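Local coordinates for TRAP dicarboxylate transporter-DctP subunit (Rhodobacter sphaeroides, PDB 4PE3), which probably captures a small organic acid in the periplasm and hands it to a TRAP-type membrane transporter, as solute-binding proteins of this family do, at residues Q145-S150 against Q250-L255; H50-K55 against A261-A266; V161-D164 against D168-G171; A156-V161 against T202-G207; A120-F125 against H238-V243. One frame throughout, in Å; residues are numbered along the deposited sequence. Where two conformers were deposited one is given.

Interaction 1 of 5, residues Q145-S150 against Q250-L255; sequences QFIGVS and QKWDAL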
# COMPACT_ATOMS: atom_id res chain seq x y z
N GLN A 145 2.02 14.74 -12.63
CA GLN A 145 0.80 15.04 -11.93
C GLN A 145 0.29 13.75 -11.31
O GLN A 145 0.19 12.73 -11.99
CB GLN A 145 -0.25 15.56 -12.90
CG GLN A 145 -1.52 15.95 -12.19
CD GLN A 145 -1.35 17.19 -11.33
OE1 GLN A 145 -0.34 17.90 -11.42
NE2 GLN A 145 -2.33 17.44 -10.47
N PHE A 146 -0.02 13.78 -10.01
CA PHE A 146 -0.64 12.64 -9.30
C PHE A 146 -2.13 12.66 -9.60
O PHE A 146 -2.80 13.65 -9.34
CB PHE A 146 -0.38 12.76 -7.79
CG PHE A 146 -1.09 11.73 -6.96
CD1 PHE A 146 -0.64 10.43 -6.94
CD2 PHE A 146 -2.19 12.06 -6.20
CE1 PHE A 146 -1.27 9.47 -6.17
CE2 PHE A 146 -2.83 11.10 -5.41
CZ PHE A 146 -2.37 9.82 -5.42
N ILE A 147 -2.63 11.60 -10.23
CA ILE A 147 -4.05 11.50 -10.56
C ILE A 147 -4.85 10.90 -9.40
O ILE A 147 -5.84 11.49 -8.96
CB ILE A 147 -4.27 10.67 -11.83
CG1 ILE A 147 -3.57 11.33 -13.01
CG2 ILE A 147 -5.77 10.51 -12.13
CD1 ILE A 147 -3.37 10.42 -14.20
N GLY A 148 -4.43 9.74 -8.91
CA GLY A 148 -5.11 9.14 -7.78
C GLY A 148 -4.40 7.90 -7.28
O GLY A 148 -3.41 7.44 -7.84
N VAL A 149 -4.94 7.36 -6.19
CA VAL A 149 -4.29 6.31 -5.45
C VAL A 149 -5.00 4.97 -5.64
O VAL A 149 -6.20 4.91 -5.92
CB VAL A 149 -4.22 6.70 -3.93
CG1 VAL A 149 -5.57 6.55 -3.25
CG2 VAL A 149 -3.18 5.88 -3.23
N SER A 150 -4.23 3.90 -5.51
CA SER A 150 -4.78 2.56 -5.43
C SER A 150 -3.91 1.78 -4.47
O SER A 150 -3.01 2.32 -3.87
CB SER A 150 -4.77 1.94 -6.81
OG SER A 150 -3.48 2.02 -7.41
N GLN A 250 2.75 18.25 -17.99
CA GLN A 250 2.47 19.09 -19.16
C GLN A 250 1.31 18.55 -19.98
O GLN A 250 0.43 19.30 -20.40
CB GLN A 250 3.73 19.24 -20.02
CG GLN A 250 4.71 20.22 -19.42
CD GLN A 250 6.01 20.33 -20.19
OE1 GLN A 250 6.13 19.81 -21.30
NE2 GLN A 250 7.00 20.99 -19.60
N LYS A 251 1.27 17.23 -20.17
CA LYS A 251 0.19 16.65 -20.96
C LYS A 251 -1.11 16.72 -20.20
O LYS A 251 -2.16 17.00 -20.78
CB LYS A 251 0.52 15.22 -21.39
CG LYS A 251 1.67 15.15 -22.39
CD LYS A 251 1.99 13.72 -22.83
CE LYS A 251 3.18 13.73 -23.78
NZ LYS A 251 2.92 14.49 -25.01
N TRP A 252 -1.05 16.48 -18.90
CA TRP A 252 -2.22 16.61 -18.04
C TRP A 252 -2.78 18.03 -18.12
O TRP A 252 -3.97 18.24 -18.35
CB TRP A 252 -1.84 16.26 -16.59
CG TRP A 252 -2.89 16.58 -15.57
CD1 TRP A 252 -2.96 17.70 -14.77
CD2 TRP A 252 -4.02 15.78 -15.24
NE1 TRP A 252 -4.07 17.62 -13.96
CE2 TRP A 252 -4.73 16.45 -14.23
CE3 TRP A 252 -4.50 14.55 -15.70
CZ2 TRP A 252 -5.91 15.94 -13.68
CZ3 TRP A 252 -5.66 14.04 -15.14
CH2 TRP A 252 -6.35 14.74 -14.15
N ASP A 253 -1.91 19.00 -17.93
CA ASP A 253 -2.32 20.41 -17.92
C ASP A 253 -2.92 20.91 -19.25
O ASP A 253 -3.61 21.92 -19.26
CB ASP A 253 -1.15 21.30 -17.52
CG ASP A 253 -0.82 21.24 -16.02
OD1 ASP A 253 -1.63 20.77 -15.19
OD2 ASP A 253 0.29 21.71 -15.67
N ALA A 254 -2.64 20.20 -20.34
CA ALA A 254 -3.15 20.57 -21.66
C ALA A 254 -4.56 20.03 -21.91
O ALA A 254 -5.21 20.41 -22.89
CB ALA A 254 -2.22 20.06 -22.74
N LEU A 255 -5.04 19.12 -21.06
CA LEU A 255 -6.38 18.57 -21.24
C LEU A 255 -7.45 19.57 -20.77
O LEU A 255 -7.18 20.44 -19.94
CB LEU A 255 -6.52 17.24 -20.46
CG LEU A 255 -5.64 16.08 -20.95
CD1 LEU A 255 -5.64 14.92 -19.95
CD2 LEU A 255 -6.09 15.59 -22.32
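Q145 lies flat across one face of the W252 indole, and following its side chain outward shows how. Its CB already touches the ring, 3.9 Å from CG of W252. CG of Q145 comes closest, 3.4 Å from CD1 of W252, and stands over the five-membered ring only 14° off the normal, a CH-pi contact. CD then lies 3.8 Å from NE1 of W252, and NE2 of Q145 ends above and just outside the rim, 3.9 Å from NE1 of W252. The path is set by the torsions: CG is anti to the backbone N, and a bend at chi2 (69°) folds the chain back, so that the amide plane ends 7° from the ring plane. At the far tip OE1 takes a hydrogen bond from K249, which fixes the turn of the amide above the indole. The six-membered ring of W252 has a second partner on the strand, with CZ3 4.0 Å from CG1 of I147 in an oblique approach. Replacing W252 by an alanine would probably leave the aliphatic part of Q145 without its platform and open a gap beside I147. I147 and G148 both pair with V245, forming a classic beta bulge. Strand 144-150 is an outermost strand of the five-stranded mixed sheet, hydrogen-bonded to the antiparallel strand 243-248, which runs on directly into helix 249-253. W252 thus turns back from that short helix to cover the end of the edge strand, touching M247 of strand 243-248 and T264 of helix 257-291.

Interaction 2 of 5, residues H50-K55 against A261-A266; sequences HVFADK and AKITEA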
# COMPACT_ATOMS: atom_id res chain seq x y z
N HIS A 50 -6.23 -2.89 -16.04
CA HIS A 50 -6.93 -2.71 -17.30
C HIS A 50 -8.21 -1.87 -17.08
O HIS A 50 -8.69 -1.22 -18.00
CB HIS A 50 -7.40 -4.01 -17.94
CG HIS A 50 -6.33 -4.88 -18.52
ND1 HIS A 50 -5.44 -4.47 -19.49
CD2 HIS A 50 -6.11 -6.20 -18.35
CE1 HIS A 50 -4.69 -5.50 -19.86
NE2 HIS A 50 -5.07 -6.56 -19.17
N VAL A 51 -8.79 -1.94 -15.89
CA VAL A 51 -10.01 -1.17 -15.59
C VAL A 51 -9.77 0.33 -15.78
O VAL A 51 -10.62 1.03 -16.31
CB VAL A 51 -10.57 -1.49 -14.20
CG1 VAL A 51 -11.78 -0.63 -13.87
CG2 VAL A 51 -10.94 -2.96 -14.12
N PHE A 52 -8.59 0.80 -15.38
CA PHE A 52 -8.27 2.22 -15.58
C PHE A 52 -8.28 2.56 -17.05
O PHE A 52 -8.98 3.48 -17.48
CB PHE A 52 -6.93 2.56 -14.96
CG PHE A 52 -6.46 3.96 -15.24
CD1 PHE A 52 -7.23 5.06 -14.87
CD2 PHE A 52 -5.25 4.17 -15.87
CE1 PHE A 52 -6.77 6.36 -15.13
CE2 PHE A 52 -4.79 5.47 -16.12
CZ PHE A 52 -5.55 6.55 -15.75
N ALA A 53 -7.53 1.80 -17.83
CA ALA A 53 -7.48 2.07 -19.26
C ALA A 53 -8.86 1.98 -19.90
O ALA A 53 -9.26 2.85 -20.68
CB ALA A 53 -6.51 1.11 -19.95
N ASP A 54 -9.61 0.94 -19.57
CA ASP A 54 -10.92 0.71 -20.18
C ASP A 54 -11.93 1.81 -19.83
O ASP A 54 -12.74 2.22 -20.68
CB ASP A 54 -11.48 -0.67 -19.78
CG ASP A 54 -10.71 -1.81 -20.43
OD1 ASP A 54 -10.04 -1.57 -21.46
OD2 ASP A 54 -10.77 -2.96 -19.93
N LYS A 55 -11.88 2.29 -18.60
CA LYS A 55 -12.83 3.31 -18.16
C LYS A 55 -12.46 4.68 -18.71
O LYS A 55 -13.34 5.51 -18.93
CB LYS A 55 -12.93 3.33 -16.63
CG LYS A 55 -13.61 2.09 -16.06
CD LYS A 55 -15.03 1.94 -16.61
CE LYS A 55 -15.65 0.62 -16.21
NZ LYS A 55 -17.01 0.50 -16.79
N ALA A 261 -11.49 15.45 -15.52
CA ALA A 261 -12.47 14.91 -14.58
C ALA A 261 -12.82 13.47 -14.94
O ALA A 261 -13.02 12.64 -14.05
CB ALA A 261 -13.73 15.78 -14.55
N LYS A 262 -12.88 13.16 -16.22
CA LYS A 262 -13.18 11.81 -16.65
C LYS A 262 -12.05 10.85 -16.34
O LYS A 262 -12.29 9.71 -15.92
CB LYS A 262 -13.51 11.77 -18.14
CG LYS A 262 -14.78 12.52 -18.49
CD LYS A 262 -15.27 12.16 -19.87
CE LYS A 262 -16.32 13.13 -20.35
NZ LYS A 262 -16.18 13.39 -21.82
N ILE A 263 -10.81 11.29 -16.54
CA ILE A 263 -9.65 10.46 -16.19
C ILE A 263 -9.57 10.24 -14.68
O ILE A 263 -9.30 9.12 -14.22
CB ILE A 263 -8.33 11.08 -16.70
CG1 ILE A 263 -8.33 11.10 -18.24
CG2 ILE A 263 -7.11 10.33 -16.16
CD1 ILE A 263 -7.23 11.94 -18.83
N THR A 264 -9.83 11.27 -13.89
CA THR A 264 -9.85 11.10 -12.44
C THR A 264 -10.96 10.12 -12.06
O THR A 264 -10.79 9.27 -11.19
CB THR A 264 -10.05 12.47 -11.76
OG1 THR A 264 -8.90 13.28 -12.01
CG2 THR A 264 -10.21 12.31 -10.28
N GLU A 265 -12.09 10.22 -12.75
CA GLU A 265 -13.22 9.34 -12.48
C GLU A 265 -12.85 7.89 -12.82
O GLU A 265 -13.13 6.97 -12.04
CB GLU A 265 -14.43 9.78 -13.30
CG GLU A 265 -15.72 9.05 -12.98
CD GLU A 265 -16.91 9.55 -13.78
OE1 GLU A 265 -17.97 8.90 -13.72
OE2 GLU A 265 -16.79 10.59 -14.48
N ALA A 266 -12.22 7.69 -13.98
CA ALA A 266 -11.77 6.36 -14.39
C ALA A 266 -10.83 5.75 -13.35
O ALA A 266 -10.91 4.57 -13.02
CB ALA A 266 -11.08 6.41 -15.76
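This is a buried, apolar helix-to-helix contact, in which F52 and K55 of helix 44-59 pack against I263 and A266 near the start of the long helix 257-291. The axes of the two short segments approach to 9.0 Å and run nearly antiparallel, at 150°. Closest packing falls at the small residue: A266 points its CB at K55, 3.7 Å from K55 CB and equally near that residue's carbonyl carbon. Having no longer side chain, A266 lets the backbones draw together, the CA atoms of K55 and A266 being 5.0 Å apart. Beyond CB the lysine bends at chi2 (-59°) and leads away from the partner helix, its NZ forming a salt bridge with E58 of its own helix. F52 fills the other side of the contact. Its CG is anti to the backbone N (chi1 174°), which brings the ring round so that its edge meets helix 257-291: CE1 of F52 is 3.9 Å from the backbone O of I263, and CZ of F52 lies 4.1 Å from I263 CG2. The ring also touches Q267 and F270 farther along that helix and I66 of strand 65-69, so it lies between helix 257-291 and that strand. Such helices packed beside a central sheet belong to the alpha/beta domains of periplasmic solute-binding proteins, and a long helix like 257-291 is a hallmark of the TRAP family.

Interaction 3 of 5, residues V161-D164 against D168-G171; sequences VPLD and DLKG. With ZN (zinc ion), chain N.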
# COMPACT_ATOMS: atom_id res chain seq x y z
N VAL A 161 1.21 -17.57 17.42
CA VAL A 161 0.85 -17.29 18.80
C VAL A 161 -0.35 -16.34 18.83
O VAL A 161 -0.53 -15.52 17.93
CB VAL A 161 2.04 -16.70 19.61
CG1 VAL A 161 3.18 -17.71 19.72
CG2 VAL A 161 2.54 -15.38 19.02
N PRO A 162 -1.19 -16.46 19.85
CA PRO A 162 -2.38 -15.59 19.89
C PRO A 162 -2.04 -14.14 20.22
O PRO A 162 -1.51 -13.88 21.30
CB PRO A 162 -3.23 -16.20 21.00
CG PRO A 162 -2.24 -16.97 21.86
CD PRO A 162 -1.18 -17.45 20.94
N LEU A 163 -2.34 -13.24 19.28
CA LEU A 163 -2.13 -11.81 19.45
C LEU A 163 -3.46 -11.09 19.40
O LEU A 163 -4.11 -11.03 18.36
CB LEU A 163 -1.25 -11.29 18.32
CG LEU A 163 0.07 -12.03 18.08
CD1 LEU A 163 0.68 -11.50 16.80
CD2 LEU A 163 1.07 -11.90 19.24
N ASP A 164 -3.86 -10.53 20.54
CA ASP A 164 -5.04 -9.68 20.60
C ASP A 164 -4.71 -8.26 21.01
O ASP A 164 -5.56 -7.38 20.86
CB ASP A 164 -6.08 -10.27 21.55
CG ASP A 164 -6.67 -11.55 21.00
OD1 ASP A 164 -7.36 -11.50 19.95
OD2 ASP A 164 -6.40 -12.62 21.56
N ASP A 168 0.99 -8.23 23.29
CA ASP A 168 1.27 -9.60 22.88
C ASP A 168 2.46 -9.70 21.92
O ASP A 168 3.01 -10.77 21.73
CB ASP A 168 0.03 -10.25 22.27
CG ASP A 168 -1.07 -10.51 23.30
OD1 ASP A 168 -0.79 -10.72 24.52
OD2 ASP A 168 -2.25 -10.54 22.90
N LEU A 169 2.88 -8.60 21.31
CA LEU A 169 4.01 -8.65 20.39
C LEU A 169 5.37 -8.74 21.08
O LEU A 169 6.37 -9.06 20.44
CB LEU A 169 3.99 -7.40 19.52
CG LEU A 169 2.87 -7.28 18.50
CD1 LEU A 169 2.92 -5.87 17.87
CD2 LEU A 169 2.94 -8.36 17.43
N LYS A 170 5.42 -8.47 22.38
CA LYS A 170 6.69 -8.41 23.07
C LYS A 170 7.37 -9.76 23.00
O LYS A 170 6.76 -10.80 23.33
CB LYS A 170 6.50 -7.96 24.53
CG LYS A 170 6.13 -6.50 24.66
CD LYS A 170 5.91 -6.09 26.11
CE LYS A 170 5.68 -4.60 26.26
NZ LYS A 170 4.52 -4.12 25.46
N GLY A 171 8.60 -9.76 22.51
CA GLY A 171 9.41 -10.97 22.45
C GLY A 171 9.18 -11.85 21.23
O GLY A 171 9.91 -12.82 21.01
ZN ZN N . -3.38 -11.37 24.76
O HOH W 1 -4.07 -13.37 23.32
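D168 reaches across the loop to D164 with its carboxylate and to L163 with its CB. The carboxylate carbon is anti to the carbonyl carbon of D168 (chi1 -69°), which puts OD2 in line with the backbone N of D164: the bond is 2.9 Å long and nearly straight at 164°, using the anti lone pair of OD2. The same oxygen takes a bond from T165 N and binds a zinc ion at 2.3 Å, with D168 OD1 a longer 2.7 Å from the metal. Water 1, 2.6 Å from the zinc, donates to D164 OD2, while D164 turns its other oxygen to H298. The metal probably lowers the cost of bringing the two carboxylates within 4.8 Å of each other, OD2 to OD2. Beside these polar groups L163 holds an extended conformation (chi2 171°) that splits its methyls between two partners. CD2 lies against D168 O (3.4 Å) and CB, and CD1 of L163 meets CD2 of L169 at 3.9 Å, the two leucine side chains crossing at about a right angle. D168, in a short 3-10 turn, thus folds its zinc-bound carboxylate back onto N-H groups of the loop joining strands 157-159 and 173-175 of the four-stranded sheet.

Interaction 4 of 5, residues A156-V161 against T202-G207; sequences AFVSKV and TSLDKG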
# COMPACT_ATOMS: atom_id res chain seq x y z
N ALA A 156 -2.56 -9.02 5.71
CA ALA A 156 -2.93 -9.67 6.96
C ALA A 156 -1.68 -10.16 7.65
O ALA A 156 -0.67 -10.40 7.00
CB ALA A 156 -3.86 -10.82 6.68
N PHE A 157 -1.73 -10.33 8.97
CA PHE A 157 -0.56 -10.78 9.71
C PHE A 157 -0.64 -12.29 9.87
O PHE A 157 -1.71 -12.84 10.11
CB PHE A 157 -0.58 -10.11 11.10
CG PHE A 157 0.76 -10.09 11.81
CD1 PHE A 157 1.87 -9.54 11.21
CD2 PHE A 157 0.89 -10.58 13.09
CE1 PHE A 157 3.10 -9.50 11.85
CE2 PHE A 157 2.12 -10.55 13.75
CZ PHE A 157 3.22 -9.99 13.13
N VAL A 158 0.53 -12.91 9.84
CA VAL A 158 0.70 -14.34 10.06
C VAL A 158 1.27 -14.52 11.47
O VAL A 158 2.26 -13.89 11.81
CB VAL A 158 1.67 -14.94 9.04
CG1 VAL A 158 2.02 -16.40 9.40
CG2 VAL A 158 1.10 -14.83 7.63
N SER A 159 0.63 -15.35 12.30
CA SER A 159 1.15 -15.60 13.63
C SER A 159 0.78 -16.99 14.13
O SER A 159 -0.35 -17.41 13.99
CB SER A 159 0.67 -14.53 14.64
OG SER A 159 1.26 -14.79 15.91
N LYS A 160 1.75 -17.66 14.76
CA LYS A 160 1.54 -18.93 15.43
C LYS A 160 1.00 -18.76 16.83
O LYS A 160 0.43 -19.70 17.39
CB LYS A 160 2.86 -19.70 15.59
CG LYS A 160 3.48 -20.20 14.34
CD LYS A 160 4.88 -20.79 14.57
CE LYS A 160 4.83 -22.12 15.34
NZ LYS A 160 6.12 -22.84 15.17
N VAL A 161 1.21 -17.57 17.42
CA VAL A 161 0.85 -17.29 18.80
C VAL A 161 -0.35 -16.34 18.83
O VAL A 161 -0.53 -15.52 17.93
CB VAL A 161 2.04 -16.70 19.61
CG1 VAL A 161 3.18 -17.71 19.72
CG2 VAL A 161 2.54 -15.38 19.02
N THR A 202 8.96 -22.30 5.85
CA THR A 202 9.81 -23.24 6.54
C THR A 202 10.33 -22.67 7.85
O THR A 202 10.45 -23.39 8.85
CB THR A 202 10.97 -23.76 5.65
OG1 THR A 202 11.76 -22.66 5.18
CG2 THR A 202 10.43 -24.52 4.48
N SER A 203 10.61 -21.37 7.87
CA SER A 203 11.11 -20.73 9.08
C SER A 203 10.08 -20.74 10.20
O SER A 203 10.43 -20.89 11.37
CB SER A 203 11.56 -19.31 8.78
OG SER A 203 12.69 -19.33 7.92
N LEU A 204 8.81 -20.58 9.84
CA LEU A 204 7.73 -20.76 10.83
C LEU A 204 7.73 -22.19 11.34
O LEU A 204 7.71 -22.44 12.55
CB LEU A 204 6.37 -20.47 10.21
CG LEU A 204 6.02 -19.01 10.05
CD1 LEU A 204 4.88 -18.80 9.08
CD2 LEU A 204 5.67 -18.36 11.42
N ASP A 205 7.76 -23.14 10.42
CA ASP A 205 7.66 -24.54 10.83
C ASP A 205 8.79 -24.91 11.76
O ASP A 205 8.60 -25.67 12.73
CB ASP A 205 7.69 -25.45 9.59
CG ASP A 205 6.41 -26.21 9.41
OD1 ASP A 205 5.40 -25.91 10.10
OD2 ASP A 205 6.41 -27.13 8.57
N LYS A 206 9.97 -24.39 11.49
CA LYS A 206 11.16 -24.73 12.25
C LYS A 206 11.31 -23.96 13.56
O LYS A 206 12.16 -24.29 14.38
CB LYS A 206 12.42 -24.55 11.40
CG LYS A 206 12.53 -25.54 10.24
CD LYS A 206 13.74 -25.24 9.35
CE LYS A 206 13.88 -26.27 8.23
NZ LYS A 206 14.27 -27.61 8.75
N GLY A 207 10.52 -22.90 13.75
CA GLY A 207 10.59 -22.14 14.98
C GLY A 207 11.59 -21.00 14.94
O GLY A 207 11.84 -20.36 15.96
O HOH W 2 4.56 -23.81 12.39
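A bend at chi3 (70°) in an otherwise extended chain carries NZ of K160 to the C-terminal end of helix 200-206, while CG of L204, anti to its own carbonyl carbon (chi1 -78°), sends the leucine methyls toward V158 of strand 157-159 and K160 just after it. NZ of K160 donates to L204 O at 3.1 Å, tilted 30° from the carbonyl plane. G207 N reaches that oxygen from the opposite face, so two donors grip it; G207, with positive phi, closes the helix in a Schellman motif. The methylene part of the lysine slides past the leucine, with CD of K160 4.1 Å from L204 CD2. The other methyl, CD1 of L204, packs 3.7 Å from CG1 of V158, and M225 of helix 225-228 touches both of these side chains. Water 2 lies 3.2 Å from D205 OD1, to which it can donate, and accepts a weak bond from K160 NZ. With a methionine in place of K160, L204 O would probably lose its side-chain donor and the helix end the positive charge beside it. A cation at a helix C-terminus lies at the negative end of the helix dipole, so the ammonium is likely to be favoured there electrostatically as well as by its hydrogen bond.

Interaction 5 of 5, residues A120-F125 against H238-V243; sequences AQMIDF and HSLPLV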
# COMPACT_ATOMS: atom_id res chain seq x y z
N ALA A 120 -10.04 2.04 2.92
CA ALA A 120 -10.85 3.26 2.89
C ALA A 120 -10.21 4.39 3.69
O ALA A 120 -10.36 5.56 3.35
CB ALA A 120 -12.25 2.97 3.39
N GLN A 121 -9.51 4.04 4.77
CA GLN A 121 -8.87 5.07 5.59
C GLN A 121 -7.76 5.77 4.82
O GLN A 121 -7.70 7.01 4.80
CB GLN A 121 -8.31 4.47 6.87
CG GLN A 121 -9.37 3.92 7.82
CD GLN A 121 -8.76 3.27 9.05
OE1 GLN A 121 -7.59 2.89 9.07
NE2 GLN A 121 -9.56 3.16 10.09
N MSE A 122 -6.90 5.00 4.18
CA MSE A 122 -5.81 5.58 3.40
C MSE A 122 -6.33 6.40 2.21
O MSE A 122 -5.83 7.49 1.90
CB MSE A 122 -4.86 4.47 2.95
CG MSE A 122 -3.62 4.98 2.21
SE MSE A 122 -3.90 5.21 0.32
CE MSE A 122 -3.76 3.40 -0.27
N ILE A 123 -7.35 5.87 1.55
CA ILE A 123 -7.95 6.55 0.41
C ILE A 123 -8.57 7.89 0.85
O ILE A 123 -8.44 8.90 0.16
CB ILE A 123 -8.98 5.64 -0.29
CG1 ILE A 123 -8.26 4.59 -1.14
CG2 ILE A 123 -9.92 6.44 -1.15
CD1 ILE A 123 -9.01 3.29 -1.31
N ASP A 124 -9.22 7.90 2.00
CA ASP A 124 -9.78 9.15 2.52
C ASP A 124 -8.69 10.14 2.91
O ASP A 124 -8.82 11.34 2.64
CB ASP A 124 -10.73 8.87 3.69
CG ASP A 124 -11.47 10.11 4.12
OD1 ASP A 124 -12.37 10.52 3.37
OD2 ASP A 124 -11.14 10.68 5.19
N PHE A 125 -7.62 9.65 3.53
CA PHE A 125 -6.46 10.50 3.79
C PHE A 125 -5.94 11.17 2.50
O PHE A 125 -5.67 12.38 2.46
CB PHE A 125 -5.35 9.70 4.45
CG PHE A 125 -4.04 10.41 4.50
CD1 PHE A 125 -3.86 11.53 5.28
CD2 PHE A 125 -2.97 9.94 3.77
CE1 PHE A 125 -2.65 12.17 5.33
CE2 PHE A 125 -1.74 10.58 3.81
CZ PHE A 125 -1.59 11.70 4.57
N HIS A 238 -0.55 -3.28 9.84
CA HIS A 238 0.75 -2.67 9.64
C HIS A 238 1.22 -2.32 8.24
O HIS A 238 2.06 -1.43 8.12
CB HIS A 238 1.83 -3.47 10.36
CG HIS A 238 2.44 -4.53 9.51
ND1 HIS A 238 1.83 -5.75 9.29
CD2 HIS A 238 3.59 -4.55 8.80
CE1 HIS A 238 2.58 -6.46 8.47
NE2 HIS A 238 3.66 -5.76 8.17
N SER A 239 0.73 -2.95 7.18
CA SER A 239 1.28 -2.73 5.85
C SER A 239 0.18 -2.56 4.80
O SER A 239 -0.60 -3.49 4.57
CB SER A 239 2.20 -3.86 5.45
OG SER A 239 2.72 -3.55 4.15
N LEU A 240 0.12 -1.40 4.18
CA LEU A 240 -0.89 -1.09 3.19
C LEU A 240 -0.22 -0.21 2.13
O LEU A 240 -0.24 1.02 2.24
CB LEU A 240 -2.08 -0.39 3.84
CG LEU A 240 -3.41 -0.40 3.08
CD1 LEU A 240 -4.58 0.01 4.00
CD2 LEU A 240 -3.34 0.50 1.88
N PRO A 241 0.42 -0.83 1.12
CA PRO A 241 1.22 -0.04 0.18
C PRO A 241 0.40 0.88 -0.74
O PRO A 241 -0.68 0.52 -1.20
CB PRO A 241 1.95 -1.09 -0.65
CG PRO A 241 1.89 -2.35 0.16
CD PRO A 241 0.64 -2.27 0.97
N LEU A 242 0.93 2.07 -0.99
CA LEU A 242 0.32 3.05 -1.88
C LEU A 242 0.84 2.85 -3.29
O LEU A 242 2.04 2.87 -3.52
CB LEU A 242 0.65 4.47 -1.40
CG LEU A 242 -0.10 5.66 -1.98
CD1 LEU A 242 0.01 6.89 -1.10
CD2 LEU A 242 0.46 5.98 -3.34
N VAL A 243 -0.09 2.64 -4.21
CA VAL A 243 0.23 2.61 -5.64
C VAL A 243 -0.33 3.88 -6.27
O VAL A 243 -1.51 4.22 -6.10
CB VAL A 243 -0.34 1.34 -6.31
CG1 VAL A 243 -0.42 1.49 -7.79
CG2 VAL A 243 0.51 0.18 -5.93
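Apolar contacts carry this interface, and M122, a selenomethionine in the crystal, makes them from the helix side. Its terminal methyl CE packs 3.6 Å from CD2 of L240, the two side chains meeting at an oblique angle. M122 CG is anti to the backbone N (chi1 -175°), after which bends at chi2 (-87°) and chi3 (-79°) curl the chain so that CE turns toward the 238-243 segment. The selenium makes a looser contact, 4.5 Å from L242 CG. L240 points toward the helix, and L242 borders the methyl from farther along the segment. The segment is the end of the loop that runs from helix 225-228 into strand 243-248 of the five-stranded sheet, and so lies on a connection between the two sheet-bearing domains of the solute-binding fold; helix 119-128 packs against it near the centre of the molecule. V149 of strand 144-150 touches both M122 and L242, and W116 also lies against M122. Between backbone and side chain the contact is slight: CE of M122 is 4.3 Å from P241 O. Polar partners of the segment lie elsewhere, with P241 O accepting from T151 OG1, and N111 bonding to both L240 N and S239 OG.

The five contacts spread over both domains of this open, ligand-free binding protein. Interactions 1 and 2, with centres 12 Å apart, belong to the domain with the five-stranded sheet and touch where L255 and W252 meet I263 and T264 of helix 257-291. Interactions 3 and 4, also 12 Å apart, share V161 in the domain with the four-stranded sheet, about 40 Å or more from the first pair. Interaction 5 sits between: V149 and S150 join it to interaction 1, and H238 meets F157 of interaction 4. Along the chain, segments 50-55, 120-125 and 145-150 precede interactions 3 and 4; the chain then returns through 238-243 to the first domain, so interaction 5 lies on the interdomain connection, and interaction 2 encloses all the others.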